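Local coordinates for ARF GTPase-activating protein GIT1 (Rattus norvegicus, PDB 6IUH), which probably acts as a scaffold and GTPase-activating protein for ARF GTPases, with a C-terminal helical domain that binds another protein, at residues Gln28-Ala33 with Asp40-Cys45; Cys87-Pro92 with Gln102-Gln107. All coordinates share one frame; numbering follows the deposited sequence.

Contact 1 (Gln28-Ala33 with Asp40-Cys45)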
loop_
_atom_site.group_PDB
_atom_site.type_symbol
_atom_site.label_atom_id
_atom_site.label_comp_id
_atom_site.label_asym_id
_atom_site.label_seq_id
_atom_site.Cartn_x
_atom_site.Cartn_y
_atom_site.Cartn_z
ATOM N N GLN A 28 3.673 -7.116 -0.040
ATOM C CA GLN A 28 3.988 -8.405 0.571
ATOM C C GLN A 28 5.493 -8.574 0.764
ATOM O O GLN A 28 5.943 -9.106 1.779
ATOM C CB GLN A 28 3.441 -9.555 -0.278
ATOM C CG GLN A 28 3.436 -10.894 0.437
ATOM C CD GLN A 28 2.422 -10.946 1.567
ATOM O OE1 GLN A 28 1.212 -10.937 1.332
ATOM N NE2 GLN A 28 2.909 -10.997 2.800
ATOM N N GLU A 29 6.268 -8.116 -0.213
ATOM C CA GLU A 29 7.722 -8.219 -0.144
ATOM C C GLU A 29 8.279 -7.284 0.926
ATOM O O GLU A 29 9.250 -7.617 1.608
ATOM C CB GLU A 29 8.346 -7.909 -1.506
ATOM C CG GLU A 29 9.861 -8.033 -1.542
ATOM C CD GLU A 29 10.344 -9.448 -1.279
ATOM O OE1 GLU A 29 9.597 -10.403 -1.578
ATOM O OE2 GLU A 29 11.474 -9.603 -0.769
ATOM N N LEU A 30 7.657 -6.118 1.070
ATOM C CA LEU A 30 8.038 -5.168 2.111
ATOM C C LEU A 30 7.797 -5.750 3.497
ATOM O O LEU A 30 8.635 -5.621 4.389
ATOM C CB LEU A 30 7.265 -3.859 1.956
ATOM C CG LEU A 30 7.451 -2.839 3.080
ATOM C CD1 LEU A 30 8.903 -2.393 3.165
ATOM C CD2 LEU A 30 6.532 -1.643 2.878
ATOM N N LEU A 31 6.645 -6.393 3.674
ATOM C CA LEU A 31 6.311 -7.020 4.948
ATOM C C LEU A 31 7.301 -8.129 5.277
ATOM O O LEU A 31 7.672 -8.324 6.436
ATOM C CB LEU A 31 4.885 -7.578 4.919
ATOM C CG LEU A 31 4.434 -8.286 6.198
ATOM C CD1 LEU A 31 4.565 -7.356 7.393
ATOM C CD2 LEU A 31 3.003 -8.783 6.054
ATOM N N ARG A 32 7.729 -8.852 4.248
ATOM C CA ARG A 32 8.715 -9.913 4.414
ATOM C C ARG A 32 10.048 -9.336 4.872
ATOM O O ARG A 32 10.722 -9.901 5.734
ATOM C CB ARG A 32 8.901 -10.691 3.109
ATOM C CG ARG A 32 9.792 -11.919 3.244
ATOM C CD ARG A 32 10.071 -12.565 1.895
ATOM N NE ARG A 32 10.978 -11.763 1.077
ATOM C CZ ARG A 32 12.295 -11.939 1.032
ATOM N NH1 ARG A 32 13.042 -11.162 0.258
ATOM N NH2 ARG A 32 12.865 -12.891 1.755
ATOM N N ALA A 33 10.421 -8.200 4.289
ATOM C CA ALA A 33 11.665 -7.529 4.648
ATOM C C ALA A 33 11.638 -7.084 6.106
ATOM O O ALA A 33 12.622 -7.235 6.832
ATOM C CB ALA A 33 11.912 -6.338 3.735
ATOM N N ASP A 40 17.773 -2.891 5.038
ATOM C CA ASP A 40 18.426 -2.271 3.891
ATOM C C ASP A 40 17.539 -2.317 2.648
ATOM O O ASP A 40 17.782 -1.602 1.678
ATOM C CB ASP A 40 19.760 -2.955 3.596
ATOM C CG ASP A 40 19.597 -4.424 3.255
ATOM O OD1 ASP A 40 18.801 -5.105 3.934
ATOM O OD2 ASP A 40 20.259 -4.893 2.307
ATOM N N SER A 41 16.513 -3.160 2.680
ATOM C CA SER A 41 15.647 -3.340 1.523
ATOM C C SER A 41 14.416 -2.439 1.565
ATOM O O SER A 41 13.588 -2.472 0.653
ATOM C CB SER A 41 15.214 -4.805 1.408
ATOM O OG SER A 41 16.327 -5.647 1.163
ATOM N N PHE A 42 14.295 -1.629 2.614
ATOM C CA PHE A 42 13.107 -0.789 2.775
ATOM C C PHE A 42 12.971 0.260 1.671
ATOM O O PHE A 42 11.875 0.480 1.155
ATOM C CB PHE A 42 13.110 -0.103 4.144
ATOM C CG PHE A 42 12.577 -0.967 5.258
ATOM C CD1 PHE A 42 12.454 -2.336 5.097
ATOM C CD2 PHE A 42 12.188 -0.402 6.461
ATOM C CE1 PHE A 42 11.961 -3.130 6.120
ATOM C CE2 PHE A 42 11.695 -1.190 7.488
ATOM C CZ PHE A 42 11.581 -2.557 7.316
ATOM N N VAL A 43 14.078 0.902 1.307
ATOM C CA VAL A 43 14.046 1.917 0.253
ATOM C C VAL A 43 13.705 1.332 -1.128
ATOM O O VAL A 43 12.807 1.846 -1.796
ATOM C CB VAL A 43 15.384 2.694 0.171
ATOM C CG1 VAL A 43 15.437 3.543 -1.091
ATOM C CG2 VAL A 43 15.568 3.555 1.402
ATOM N N PRO A 44 14.402 0.262 -1.567
ATOM C CA PRO A 44 14.002 -0.263 -2.879
ATOM C C PRO A 44 12.588 -0.843 -2.888
ATOM O O PRO A 44 11.908 -0.752 -3.911
ATOM C CB PRO A 44 15.042 -1.355 -3.157
ATOM C CG PRO A 44 15.572 -1.732 -1.826
ATOM C CD PRO A 44 15.560 -0.472 -1.021
ATOM N N CYS A 45 12.150 -1.423 -1.773
ATOM C CA CYS A 45 10.784 -1.931 -1.681
ATOM C C CYS A 45 9.772 -0.799 -1.817
ATOM O O CYS A 45 8.794 -0.920 -2.551
ATOM C CB CYS A 45 10.557 -2.676 -0.364
ATOM S SG CYS A 45 11.198 -4.369 -0.340
#
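Leu-30 meets Cys-45 and Phe-42 through its CB and one of its two end methyls. Its CB is already 4.2 Å from CB of Cys-45. Further along, CG stands trans to the backbone N (chi1 173°), which brings the CD1 methyl of the isopropyl end to helix 42-57. There CD1 lies 3.9 Å from Cys-45 CB and also 4.0 Å from CD1 of Phe-42. This last methyl approaches the ring obliquely, and the two side chains run at about a right angle to each other. A branched, wholly apolar residue suits the place, because beyond this contact Leu-30 also packs on Leu-83 and Val-108 of the two remaining helices.

Helices 13-35 and 42-57 form the first antiparallel hairpin of a four-helix bundle, and these residues pack its inner seam close to the connecting turn. The helices come near: the CA atoms of Leu-30 and Cys-45 are 5.7 Å apart, a spacing that the short side chain of Cys-45 tolerates. Its sulfur lies against the backbone of helix 13-35 at Leu-30 CA, and it also has CG of Glu-29 at 4.1 Å. Glu-29 thus offers its aliphatic stem to the seam, while its bent chain takes the carboxylate toward Arg-32 on the outer flank.

One turn further on, Ala-33 is small enough to admit an aromatic neighbour. CE1 of Phe-42 is 4.0 Å from Ala-33 CB and equally near the carbonyl carbon of Ala-33, which sits at the ring edge close to its plane. The ring also makes an edge-to-face contact with His-39 and touches Leu-104 and Val-108 of helix 101-128. At the margin, Ala-33 CB lies 4.3 Å from CB of Ser-41, a small polar residue that suits a partly exposed position.

Contact 2 (Cys87-Pro92 with Gln102-Gln107)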
loop_
_atom_site.group_PDB
_atom_site.type_symbol
_atom_site.label_atom_id
_atom_site.label_comp_id
_atom_site.label_asym_id
_atom_site.label_seq_id
_atom_site.Cartn_x
_atom_site.Cartn_y
_atom_site.Cartn_z
ATOM N N CYS A 87 10.978 5.388 4.778
ATOM C CA CYS A 87 12.030 4.454 4.393
ATOM C C CYS A 87 13.389 5.116 4.165
ATOM O O CYS A 87 14.418 4.439 4.183
ATOM C CB CYS A 87 11.614 3.686 3.141
ATOM S SG CYS A 87 10.299 2.496 3.439
ATOM N N ARG A 88 13.402 6.432 3.970
ATOM C CA ARG A 88 14.661 7.145 3.760
ATOM C C ARG A 88 15.549 7.124 5.004
ATOM O O ARG A 88 16.715 7.509 4.946
ATOM C CB ARG A 88 14.398 8.592 3.333
ATOM C CG ARG A 88 13.837 8.728 1.926
ATOM C CD ARG A 88 13.647 10.182 1.519
ATOM N NE ARG A 88 14.917 10.878 1.337
ATOM C CZ ARG A 88 15.391 11.797 2.171
ATOM N NH1 ARG A 88 14.699 12.137 3.249
ATOM N NH2 ARG A 88 16.557 12.380 1.925
ATOM N N LYS A 89 15.001 6.668 6.127
ATOM C CA LYS A 89 15.766 6.605 7.367
ATOM C C LYS A 89 16.684 5.384 7.401
ATOM O O LYS A 89 17.552 5.281 8.266
ATOM C CB LYS A 89 14.826 6.592 8.575
ATOM C CG LYS A 89 13.743 7.663 8.524
ATOM C CD LYS A 89 12.871 7.638 9.770
ATOM C CE LYS A 89 11.593 8.434 9.565
ATOM N NZ LYS A 89 11.854 9.799 9.032
ATOM N N THR A 90 16.495 4.462 6.459
ATOM C CA THR A 90 17.326 3.261 6.400
ATOM C C THR A 90 18.606 3.534 5.620
ATOM O O THR A 90 19.516 2.703 5.587
ATOM C CB THR A 90 16.586 2.068 5.753
ATOM O OG1 THR A 90 16.357 2.324 4.363
ATOM C CG2 THR A 90 15.261 1.820 6.446
ATOM N N VAL A 91 18.673 4.708 5.002
ATOM C CA VAL A 91 19.863 5.125 4.271
ATOM C C VAL A 91 20.409 6.472 4.766
ATOM O O VAL A 91 20.496 7.428 3.994
ATOM C CB VAL A 91 19.576 5.219 2.751
ATOM C CG1 VAL A 91 19.589 3.836 2.115
ATOM C CG2 VAL A 91 18.243 5.911 2.495
ATOM N N PRO A 92 20.802 6.547 6.052
ATOM C CA PRO A 92 21.322 7.815 6.578
ATOM C C PRO A 92 22.635 8.184 5.888
ATOM O O PRO A 92 23.323 7.286 5.403
ATOM C CB PRO A 92 21.534 7.513 8.063
ATOM C CG PRO A 92 21.864 6.057 8.086
ATOM C CD PRO A 92 21.014 5.437 7.000
ATOM N N GLN A 102 12.431 -0.279 15.585
ATOM C CA GLN A 102 11.105 -0.665 16.052
ATOM C C GLN A 102 10.080 0.369 15.608
ATOM O O GLN A 102 9.061 0.032 15.006
ATOM C CB GLN A 102 11.087 -0.816 17.573
ATOM C CG GLN A 102 12.004 -1.911 18.092
ATOM C CD GLN A 102 11.611 -3.287 17.592
ATOM O OE1 GLN A 102 10.438 -3.558 17.335
ATOM N NE2 GLN A 102 12.596 -4.165 17.450
ATOM N N LEU A 103 10.365 1.630 15.907
ATOM C CA LEU A 103 9.506 2.728 15.491
ATOM C C LEU A 103 9.405 2.791 13.970
ATOM O O LEU A 103 8.321 2.974 13.420
ATOM C CB LEU A 103 10.029 4.053 16.046
ATOM C CG LEU A 103 9.287 5.313 15.603
ATOM C CD1 LEU A 103 7.815 5.235 15.985
ATOM C CD2 LEU A 103 9.937 6.552 16.202
ATOM N N LEU A 104 10.540 2.628 13.297
ATOM C CA LEU A 104 10.586 2.640 11.838
ATOM C C LEU A 104 9.677 1.582 11.223
ATOM O O LEU A 104 8.848 1.884 10.367
ATOM C CB LEU A 104 12.016 2.424 11.352
ATOM C CG LEU A 104 12.160 2.139 9.857
ATOM C CD1 LEU A 104 11.822 3.376 9.039
ATOM C CD2 LEU A 104 13.567 1.646 9.553
ATOM N N THR A 105 9.849 0.339 11.661
ATOM C CA THR A 105 9.060 -0.773 11.146
ATOM C C THR A 105 7.571 -0.553 11.391
ATOM O O THR A 105 6.744 -0.824 10.517
ATOM C CB THR A 105 9.496 -2.103 11.781
ATOM O OG1 THR A 105 10.872 -2.346 11.467
ATOM C CG2 THR A 105 8.656 -3.252 11.249
ATOM N N GLN A 106 7.235 -0.050 12.573
ATOM C CA GLN A 106 5.845 0.269 12.886
ATOM C C GLN A 106 5.270 1.264 11.886
ATOM O O GLN A 106 4.196 1.042 11.330
ATOM C CB GLN A 106 5.717 0.823 14.306
ATOM C CG GLN A 106 5.963 -0.211 15.401
ATOM C CD GLN A 106 6.219 0.423 16.753
ATOM O OE1 GLN A 106 6.050 1.629 16.926
ATOM N NE2 GLN A 106 6.638 -0.387 17.719
ATOM N N GLN A 107 5.995 2.352 11.650
ATOM C CA GLN A 107 5.521 3.395 10.749
ATOM C C GLN A 107 5.404 2.880 9.317
ATOM O O GLN A 107 4.446 3.196 8.611
ATOM C CB GLN A 107 6.447 4.608 10.807
ATOM C CG GLN A 107 6.389 5.357 12.131
ATOM C CD GLN A 107 4.998 5.882 12.437
ATOM O OE1 GLN A 107 4.358 6.505 11.590
ATOM N NE2 GLN A 107 4.522 5.626 13.651
#
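Methyl meets methyl where Thr-90 approaches Leu-104: CG2 of the threonine is 3.5 Å from CD2 of the leucine, and the two side chains cross at about a right angle. The contact lies at one end of the four-helix bundle, in the turn after helix 67-87 that begins the long connection to helix 101-128. Leu-104 points its CB at this turn, and its two branches divide the work. While CD2 takes Thr-90, CD1 lies 4.4 Å from CB of Lys-89. Only the base of the lysine takes part; the rest of its chain leads away, so that the ammonium group stays with the exposed surface and the leucine meets carbon.

Thr-90 suits this border because it has one apolar and one polar branch. With chi1 at 68°, CG2 lies trans to the carbonyl carbon and faces the leucine. The backbone N-H of Thr-90 is hydrogen-bonded to Cys-87 O (N to O 3.1 Å), a bond that ties Thr-90 back to Cys-87.

Further out, Phe-42 and Val-43 of helix 42-57 pack on Thr-90, and Cys-87 touches Ser-46 of that helix. Helix 101-128, which carries Leu-104, is also linked to helix 67-87 by a hydrogen bond from Arg-82 NH2 to Gln-107 OE1. Near its start, the backbone N-H of Leu-103 is hydrogen-bonded to OD1 of Asp-100. Within the turn itself, the polar branch of Thr-90 stays close to its own backbone, with OG1 2.9 Å from Cys-87 O.

How the contacts relate
Contact 1 is mainly buried and joins two consecutive helices, 13-35 and 42-57, whereas contact 2 is smaller, lies farther from the chain centre, and sets a partly exposed turn against helix 101-128. Neither has a hydrogen bond between its segments. Contact 1 relies on leucine, phenylalanine, alanine and cysteine; contact 2 has one buried leucine facing residues with polar ends, as befits the bundle's edge. They follow one another along the sequence yet touch in space: Phe-42 CB is 3.7 Å from Thr-90 CG2, and Val-43 CG2 lies 3.3 Å from Thr-90 OG1. Helix 42-57, one partner of contact 1, thus also packs on the turn of contact 2.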